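ABC transporter periplasmic peptide-binding protein (Pseudoalteromonas, PDB 4QFL) binds dipeptides in the periplasm, as in its complex with Ala-Phe, and probably hands them to an ABC transporter for uptake. Local coordinates at residues A[144-149]-A[444-449]; A[150-155]-A[165-170]; A[222-227]-A[242-247]. One frame throughout, in Å; residues are numbered along the deposited sequence. Where two conformers were deposited one is given.

Contact 1 of 3, residues A[144-149]-A[444-449]; sequences QSVGID and FSPLLS
S145 and V146 meet S445, P446 and S449 in a small, buried contact of 162 Å², and its two ends differ in character. The close end is polar. S449 OG donates to S445 O over 2.6 Å, in the carbonyl plane and on a lone pair, with a C=O...donor angle of 140°. The same OG lies 3.5 Å from S145 O without a hydrogen bond between them, while S145 O stands 3.3 Å from S445 O. Two acceptors are thus brought together, and each has its own donor: S449 OG for S445 O, T451 OG1 for S145 O. Both segments contribute helix ends here. The short helix 141-145 stops in a Schellman motif, in which G147 takes positive phi (78°), and S449 is the N-cap of helix 450-454, its OG accepting from A452 N. An alanine at S449 would probably leave S445 O without this donor and A452 N without its cap. The apolar end is looser. V146 is partly exposed; its CG1, placed anti to the carbonyl carbon by chi1 of -57°, touches P446 CG at 4.0 Å, the two side chains meeting at a slant. S145 CB rests at 4.0 Å from P446 CA. Beyond it a single water bridges the segments, donating to S145 OG (3.0 Å) and to P446 O (2.8 Å), while S145 OG is also hydrogen-bonded to P141 O. P446 packs on W433, which lines the dipeptide site, and its side chain is about 7 Å from the bound alanine.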
# COMPACT_ATOMS: atom_id res chain seq x y z
N GLN A 144 -12.61 2.05 -3.03
CA GLN A 144 -13.60 2.78 -2.26
C GLN A 144 -12.98 4.04 -1.64
O GLN A 144 -13.61 5.10 -1.64
CB GLN A 144 -14.26 1.88 -1.22
CG GLN A 144 -14.85 0.62 -1.86
CD GLN A 144 -15.35 -0.43 -0.87
OE1 GLN A 144 -15.01 -0.41 0.32
NE2 GLN A 144 -16.16 -1.37 -1.36
N SER A 145 -11.75 3.95 -1.17
CA SER A 145 -11.06 5.10 -0.57
C SER A 145 -10.88 6.28 -1.53
O SER A 145 -10.93 7.42 -1.11
CB SER A 145 -9.69 4.68 -0.03
OG SER A 145 -9.83 3.81 1.07
N VAL A 146 -10.67 6.00 -2.81
CA VAL A 146 -10.49 7.08 -3.76
C VAL A 146 -11.77 7.38 -4.54
O VAL A 146 -11.76 8.20 -5.47
CB VAL A 146 -9.34 6.80 -4.73
CG1 VAL A 146 -8.05 6.58 -3.94
CG2 VAL A 146 -9.67 5.61 -5.61
N GLY A 147 -12.86 6.71 -4.18
CA GLY A 147 -14.18 7.04 -4.70
C GLY A 147 -14.50 6.57 -6.11
O GLY A 147 -15.02 7.33 -6.92
N ILE A 148 -14.22 5.30 -6.38
CA ILE A 148 -14.62 4.69 -7.63
C ILE A 148 -16.09 5.02 -7.92
O ILE A 148 -16.42 5.48 -9.01
CB ILE A 148 -14.35 3.16 -7.64
CG1 ILE A 148 -13.90 2.71 -9.02
CG2 ILE A 148 -15.53 2.35 -7.10
CD1 ILE A 148 -12.55 3.28 -9.42
N ASP A 149 -16.94 4.75 -6.93
CA ASP A 149 -18.37 5.02 -6.95
C ASP A 149 -18.74 6.24 -7.74
O ASP A 149 -19.43 6.16 -8.76
CB ASP A 149 -18.85 5.27 -5.51
CG ASP A 149 -20.24 4.73 -5.25
OD1 ASP A 149 -21.23 5.38 -5.66
OD2 ASP A 149 -20.35 3.66 -4.63
N PHE A 444 -2.87 11.23 -0.25
CA PHE A 444 -3.96 12.02 0.32
C PHE A 444 -5.28 11.29 0.25
O PHE A 444 -5.86 10.95 1.28
CB PHE A 444 -4.06 13.36 -0.38
CG PHE A 444 -2.87 14.25 -0.15
CD1 PHE A 444 -2.70 14.89 1.08
CD2 PHE A 444 -1.93 14.43 -1.13
CE1 PHE A 444 -1.61 15.72 1.30
CE2 PHE A 444 -0.83 15.26 -0.92
CZ PHE A 444 -0.67 15.90 0.30
N SER A 445 -5.76 11.04 -0.96
CA SER A 445 -7.06 10.41 -1.12
C SER A 445 -7.21 9.03 -0.44
O SER A 445 -8.24 8.78 0.18
CB SER A 445 -7.47 10.39 -2.59
OG SER A 445 -7.87 11.68 -3.00
N PRO A 446 -6.19 8.15 -0.52
CA PRO A 446 -6.36 6.84 0.13
C PRO A 446 -6.14 6.86 1.63
O PRO A 446 -6.22 5.80 2.26
CB PRO A 446 -5.27 5.97 -0.51
CG PRO A 446 -4.71 6.77 -1.67
CD PRO A 446 -4.96 8.22 -1.33
N LEU A 447 -5.85 8.02 2.20
CA LEU A 447 -5.40 8.08 3.58
C LEU A 447 -6.28 8.93 4.44
O LEU A 447 -6.81 8.46 5.45
CB LEU A 447 -4.00 8.69 3.64
CG LEU A 447 -2.86 7.79 4.07
CD1 LEU A 447 -2.83 6.56 3.18
CD2 LEU A 447 -1.56 8.55 4.00
N LEU A 448 -6.42 10.20 4.04
CA LEU A 448 -7.06 11.22 4.87
C LEU A 448 -8.43 11.75 4.40
O LEU A 448 -9.03 12.58 5.08
CB LEU A 448 -6.10 12.39 5.08
CG LEU A 448 -4.92 12.12 6.01
CD1 LEU A 448 -3.99 13.31 6.05
CD2 LEU A 448 -5.41 11.78 7.40
N SER A 449 -8.92 11.27 3.27
CA SER A 449 -10.19 11.77 2.74
C SER A 449 -11.39 11.23 3.51
O SER A 449 -11.27 10.31 4.31
CB SER A 449 -10.34 11.40 1.26
OG SER A 449 -10.34 10.00 1.11
O HOH W 1 -6.84 3.33 1.18

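Contact 2 of 3, residues A[150-155]-A[165-170]; sequences QLIRKI and FELFNA
The beta hairpin of strands 152-159 and 162-167 carries a classic beta bulge, where R153 and K154 both face E166. The evidence is in the hydrogen bonds: E166 O accepts from R153 N at 2.7 Å and only weakly from K154 N at 3.5 Å, and E166 N donates almost straight to K154 O at 2.8 Å. Beyond the bulge F168 N bonds to L151 O. The R153 side chain crosses that of F168 at about a right angle: its CG, anti to the backbone N (chi1 -168°), meets F168 CE1 at 3.3 Å, and R153 CB sits over the ring face, 3.9 Å from the F168 centroid, a CH-pi contact. The R153 guanidinium lies over E166 CB, but R153 NH2 is 4.6 Å from E166 OE1, with no N-H aimed at it. E166 is held instead by R164 and S90. In the four-stranded antiparallel sheet, 152-159 is outermost and 162-167 lies between 152-159 and 90-95. On the sheet face of I152, I155, F165 and L167 the packing is apolar. I155 CG1 lies over the F165 ring, 4.1 Å from its centroid, while L167 CD2 touches L151 CG at 4.0 Å. Helix 115-126 covers I152 and I155.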
# COMPACT_ATOMS: atom_id res chain seq x y z
N GLN A 150 -18.29 7.38 -7.26
CA GLN A 150 -18.61 8.66 -7.87
C GLN A 150 -17.71 8.91 -9.08
O GLN A 150 -17.60 10.04 -9.54
CB GLN A 150 -18.49 9.79 -6.86
CG GLN A 150 -19.24 9.50 -5.56
CD GLN A 150 -18.62 10.19 -4.37
OE1 GLN A 150 -17.95 9.56 -3.55
NE2 GLN A 150 -18.86 11.49 -4.25
N LEU A 151 -17.08 7.86 -9.58
CA LEU A 151 -16.20 8.02 -10.74
C LEU A 151 -16.63 7.28 -12.00
O LEU A 151 -16.90 7.90 -13.02
CB LEU A 151 -14.76 7.64 -10.41
CG LEU A 151 -13.85 8.14 -11.53
CD1 LEU A 151 -13.96 9.64 -11.63
CD2 LEU A 151 -12.42 7.75 -11.29
N ILE A 152 -16.67 5.95 -11.95
CA ILE A 152 -16.93 5.17 -13.17
C ILE A 152 -18.42 4.96 -13.45
O ILE A 152 -19.12 4.32 -12.66
CB ILE A 152 -16.23 3.80 -13.14
CG1 ILE A 152 -14.72 3.97 -12.98
CG2 ILE A 152 -16.52 3.06 -14.41
CD1 ILE A 152 -13.99 2.66 -12.80
N ARG A 153 -18.90 5.49 -14.57
CA ARG A 153 -20.31 5.37 -14.95
C ARG A 153 -20.58 4.05 -15.65
O ARG A 153 -21.49 3.30 -15.30
CB ARG A 153 -20.75 6.55 -15.84
CG ARG A 153 -22.27 6.67 -16.06
CD ARG A 153 -22.60 7.67 -17.17
NE ARG A 153 -22.48 7.06 -18.50
CZ ARG A 153 -22.18 7.73 -19.61
NH1 ARG A 153 -21.97 9.03 -19.57
NH2 ARG A 153 -22.09 7.08 -20.77
N LYS A 154 -19.77 3.76 -16.66
CA LYS A 154 -19.86 2.48 -17.33
C LYS A 154 -18.56 2.27 -18.09
O LYS A 154 -17.73 3.16 -18.18
CB LYS A 154 -21.08 2.41 -18.26
CG LYS A 154 -21.15 3.48 -19.34
CD LYS A 154 -22.40 3.27 -20.22
CE LYS A 154 -22.40 4.20 -21.45
NZ LYS A 154 -23.57 3.98 -22.37
N ILE A 155 -18.38 1.06 -18.60
CA ILE A 155 -17.30 0.76 -19.52
C ILE A 155 -17.95 0.21 -20.77
O ILE A 155 -18.59 -0.85 -20.74
CB ILE A 155 -16.36 -0.32 -18.95
CG1 ILE A 155 -15.96 0.03 -17.52
CG2 ILE A 155 -15.14 -0.49 -19.85
CD1 ILE A 155 -15.10 -1.02 -16.85
N PHE A 165 -13.87 3.62 -20.83
CA PHE A 165 -14.41 3.99 -19.52
C PHE A 165 -15.10 5.36 -19.60
O PHE A 165 -14.53 6.32 -20.12
CB PHE A 165 -13.28 4.07 -18.47
CG PHE A 165 -12.71 2.73 -18.05
CD1 PHE A 165 -11.94 1.97 -18.92
CD2 PHE A 165 -12.92 2.26 -16.75
CE1 PHE A 165 -11.40 0.75 -18.52
CE2 PHE A 165 -12.37 1.04 -16.35
CZ PHE A 165 -11.62 0.28 -17.23
N GLU A 166 -16.32 5.44 -19.09
CA GLU A 166 -17.03 6.71 -19.00
C GLU A 166 -17.08 7.18 -17.55
O GLU A 166 -17.64 6.49 -16.69
CB GLU A 166 -18.45 6.58 -19.55
CG GLU A 166 -18.52 5.97 -20.94
CD GLU A 166 -18.12 6.95 -22.02
OE1 GLU A 166 -17.74 8.09 -21.69
OE2 GLU A 166 -18.20 6.58 -23.22
N LEU A 167 -16.50 8.34 -17.28
CA LEU A 167 -16.46 8.89 -15.92
C LEU A 167 -17.53 9.96 -15.69
O LEU A 167 -17.94 10.66 -16.62
CB LEU A 167 -15.08 9.47 -15.62
CG LEU A 167 -13.90 8.58 -16.02
CD1 LEU A 167 -12.58 9.22 -15.63
CD2 LEU A 167 -14.04 7.19 -15.42
N PHE A 168 -17.97 10.08 -14.44
CA PHE A 168 -18.95 11.10 -14.08
C PHE A 168 -18.28 12.46 -14.10
O PHE A 168 -18.93 13.48 -14.35
CB PHE A 168 -19.54 10.83 -12.70
CG PHE A 168 -20.51 9.69 -12.68
CD1 PHE A 168 -21.64 9.72 -13.47
CD2 PHE A 168 -20.29 8.59 -11.88
CE1 PHE A 168 -22.55 8.67 -13.45
CE2 PHE A 168 -21.19 7.53 -11.86
CZ PHE A 168 -22.31 7.56 -12.65
N ASN A 169 -16.98 12.46 -13.82
CA ASN A 169 -16.17 13.67 -13.78
C ASN A 169 -14.72 13.33 -14.15
O ASN A 169 -14.29 12.19 -14.01
CB ASN A 169 -16.21 14.30 -12.37
CG ASN A 169 -17.60 14.79 -11.98
OD1 ASN A 169 -18.03 15.88 -12.38
ND2 ASN A 169 -18.30 14.00 -11.17
N ALA A 170 -13.96 14.31 -14.62
CA ALA A 170 -12.54 14.08 -14.83
C ALA A 170 -11.85 14.01 -13.47
O ALA A 170 -12.21 14.72 -12.53
CB ALA A 170 -11.94 15.18 -15.69

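Contact 3 of 3, residues A[222-227]-A[242-247]; sequences HLVRFY and LVYDIT
V224 and Y244 are brought together by two torsions: chi1 of Y244 (-66°) sets CG anti to the carbonyl carbon, and chi1 of V224 (25°) leaves CG1 near eclipsed with the backbone N and CG2 roughly anti to it. V224 CG1 lies only 3.3 Å from Y244 CB, a tight and strained approach between side chains that run side by side and point the same way. The other branch, V224 CG2, sits 3.4 Å above the plane of the F226 ring, toward its rim, so the two methyls of V224 reach different partners. The F226 and Y244 rings meet obliquely, centroids 5.9 Å apart and planes at 70°. On this face helix 50-60 covers F226, L242 and Y244. V224 and Y244 form a hydrogen-bonded pair, with V224 N donating to Y244 O at 3.1 Å and Y244 N to V224 O at 2.8 Å. F226 and L242 form the next such pair, and its F226 N to L242 O bond of 2.8 Å is close to straight. I246 N donates to H222 O, rising above the carbonyl plane. The face of L223, R225 and V243 is partly exposed. V243 uses both methyls: CG1 touches L223 CD2 at 4.1 Å, and CG2 approaches R225 NH1 at 3.6 Å. The charges are paired outside the two segments: R225 NE forms a salt bridge with E217, D245 OD2 with K256. Strands 223-228 and 241-246 are antiparallel neighbours, with 213-219 antiparallel beyond the first and 30-35 parallel to the second, a local mixed sheet in this family 5 solute-binding protein.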
# COMPACT_ATOMS: atom_id res chain seq x y z
N HIS A 222 1.53 -20.70 6.73
CA HIS A 222 2.77 -21.46 6.56
C HIS A 222 3.42 -21.17 5.23
O HIS A 222 4.55 -20.72 5.17
CB HIS A 222 2.55 -22.96 6.73
CG HIS A 222 3.81 -23.77 6.57
ND1 HIS A 222 3.80 -25.11 6.22
CD2 HIS A 222 5.11 -23.43 6.73
CE1 HIS A 222 5.04 -25.55 6.17
NE2 HIS A 222 5.86 -24.56 6.47
N LEU A 223 2.71 -21.44 4.14
CA LEU A 223 3.32 -21.18 2.85
C LEU A 223 2.40 -20.94 1.68
O LEU A 223 1.21 -21.27 1.71
CB LEU A 223 4.35 -22.26 2.49
CG LEU A 223 3.93 -23.71 2.26
CD1 LEU A 223 2.98 -23.89 1.08
CD2 LEU A 223 5.19 -24.52 2.04
N VAL A 224 2.96 -20.35 0.64
CA VAL A 224 2.30 -20.25 -0.63
C VAL A 224 3.26 -20.72 -1.71
O VAL A 224 4.45 -20.41 -1.70
CB VAL A 224 1.72 -18.83 -0.89
CG1 VAL A 224 2.48 -17.80 -0.10
CG2 VAL A 224 1.70 -18.50 -2.37
N ARG A 225 2.73 -21.54 -2.61
CA ARG A 225 3.51 -22.11 -3.69
C ARG A 225 2.89 -21.72 -5.03
O ARG A 225 1.68 -21.88 -5.24
CB ARG A 225 3.55 -23.63 -3.52
CG ARG A 225 4.46 -24.34 -4.48
CD ARG A 225 4.25 -25.84 -4.38
NE ARG A 225 4.33 -26.34 -3.01
CZ ARG A 225 5.47 -26.53 -2.36
NH1 ARG A 225 6.63 -26.24 -2.94
NH2 ARG A 225 5.46 -27.00 -1.12
N PHE A 226 3.72 -21.15 -5.90
CA PHE A 226 3.36 -20.83 -7.27
C PHE A 226 4.30 -21.57 -8.22
O PHE A 226 5.42 -21.95 -7.84
CB PHE A 226 3.54 -19.34 -7.57
CG PHE A 226 2.63 -18.42 -6.79
CD1 PHE A 226 1.41 -18.85 -6.30
CD2 PHE A 226 3.01 -17.10 -6.57
CE1 PHE A 226 0.59 -17.99 -5.60
CE2 PHE A 226 2.19 -16.23 -5.86
CZ PHE A 226 0.97 -16.68 -5.37
N TYR A 227 3.86 -21.77 -9.46
CA TYR A 227 4.75 -22.30 -10.47
C TYR A 227 4.73 -21.47 -11.75
O TYR A 227 3.78 -20.73 -12.01
CB TYR A 227 4.47 -23.78 -10.76
CG TYR A 227 3.14 -24.06 -11.40
CD1 TYR A 227 1.97 -24.07 -10.65
CD2 TYR A 227 3.05 -24.32 -12.76
CE1 TYR A 227 0.75 -24.33 -11.23
CE2 TYR A 227 1.83 -24.59 -13.35
CZ TYR A 227 0.69 -24.60 -12.59
OH TYR A 227 -0.52 -24.86 -13.18
N LEU A 242 8.25 -20.93 -7.15
CA LEU A 242 8.34 -19.82 -6.23
C LEU A 242 7.55 -20.20 -5.00
O LEU A 242 6.34 -20.42 -5.08
CB LEU A 242 7.69 -18.59 -6.85
CG LEU A 242 8.53 -17.35 -7.09
CD1 LEU A 242 7.61 -16.22 -7.56
CD2 LEU A 242 9.28 -16.96 -5.82
N VAL A 243 8.22 -20.29 -3.86
CA VAL A 243 7.53 -20.51 -2.60
C VAL A 243 7.73 -19.29 -1.71
O VAL A 243 8.83 -18.74 -1.63
CB VAL A 243 8.05 -21.77 -1.87
CG1 VAL A 243 7.12 -22.14 -0.72
CG2 VAL A 243 8.17 -22.94 -2.84
N TYR A 244 6.65 -18.86 -1.06
CA TYR A 244 6.72 -17.87 0.01
C TYR A 244 6.61 -18.57 1.36
O TYR A 244 5.68 -19.33 1.63
CB TYR A 244 5.60 -16.84 -0.12
CG TYR A 244 5.70 -15.96 -1.34
CD1 TYR A 244 5.25 -16.40 -2.57
CD2 TYR A 244 6.27 -14.71 -1.25
CE1 TYR A 244 5.35 -15.61 -3.69
CE2 TYR A 244 6.38 -13.90 -2.37
CZ TYR A 244 5.91 -14.36 -3.59
OH TYR A 244 6.01 -13.57 -4.70
N ASP A 245 7.59 -18.30 2.22
CA ASP A 245 7.64 -18.87 3.55
C ASP A 245 7.11 -17.80 4.50
O ASP A 245 7.77 -16.80 4.74
CB ASP A 245 9.09 -19.22 3.90
CG ASP A 245 9.24 -19.81 5.28
OD1 ASP A 245 8.34 -19.62 6.11
OD2 ASP A 245 10.29 -20.45 5.55
N ILE A 246 5.91 -18.00 5.00
CA ILE A 246 5.29 -17.01 5.87
C ILE A 246 5.92 -17.01 7.26
O ILE A 246 5.71 -17.92 8.05
CB ILE A 246 3.80 -17.25 6.01
CG1 ILE A 246 3.17 -17.34 4.62
CG2 ILE A 246 3.17 -16.15 6.83
CD1 ILE A 246 3.38 -16.13 3.80
N THR A 247 6.71 -15.99 7.54
CA THR A 247 7.48 -15.92 8.78
C THR A 247 7.40 -14.51 9.34
O THR A 247 8.21 -13.65 8.99
CB THR A 247 8.96 -16.24 8.52
OG1 THR A 247 9.07 -17.44 7.75
CG2 THR A 247 9.70 -16.42 9.82

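In the fold
From the N terminus, helix 141-145 opens contact 1, and the chain runs directly on into strand 152-159. Contact 2 closes first, a hairpin spanning nine residues between its segments. Contact 3 follows in series, pairing strands 223-228 and 241-246, with 14 residues between segments 222-227 and 242-247. Contact 1 closes last, when helix 445-448 returns to 144-149 after 294 intervening residues, so that contacts 2 and 3 both fall within its long loop and none cross. Contacts 1 and 2 touch through D149 O and F168 CE2, 3.8 Å apart. Contact 3 lies across the chain's centre from contact 1, about 32 Å between centres, and ties a different sheet together.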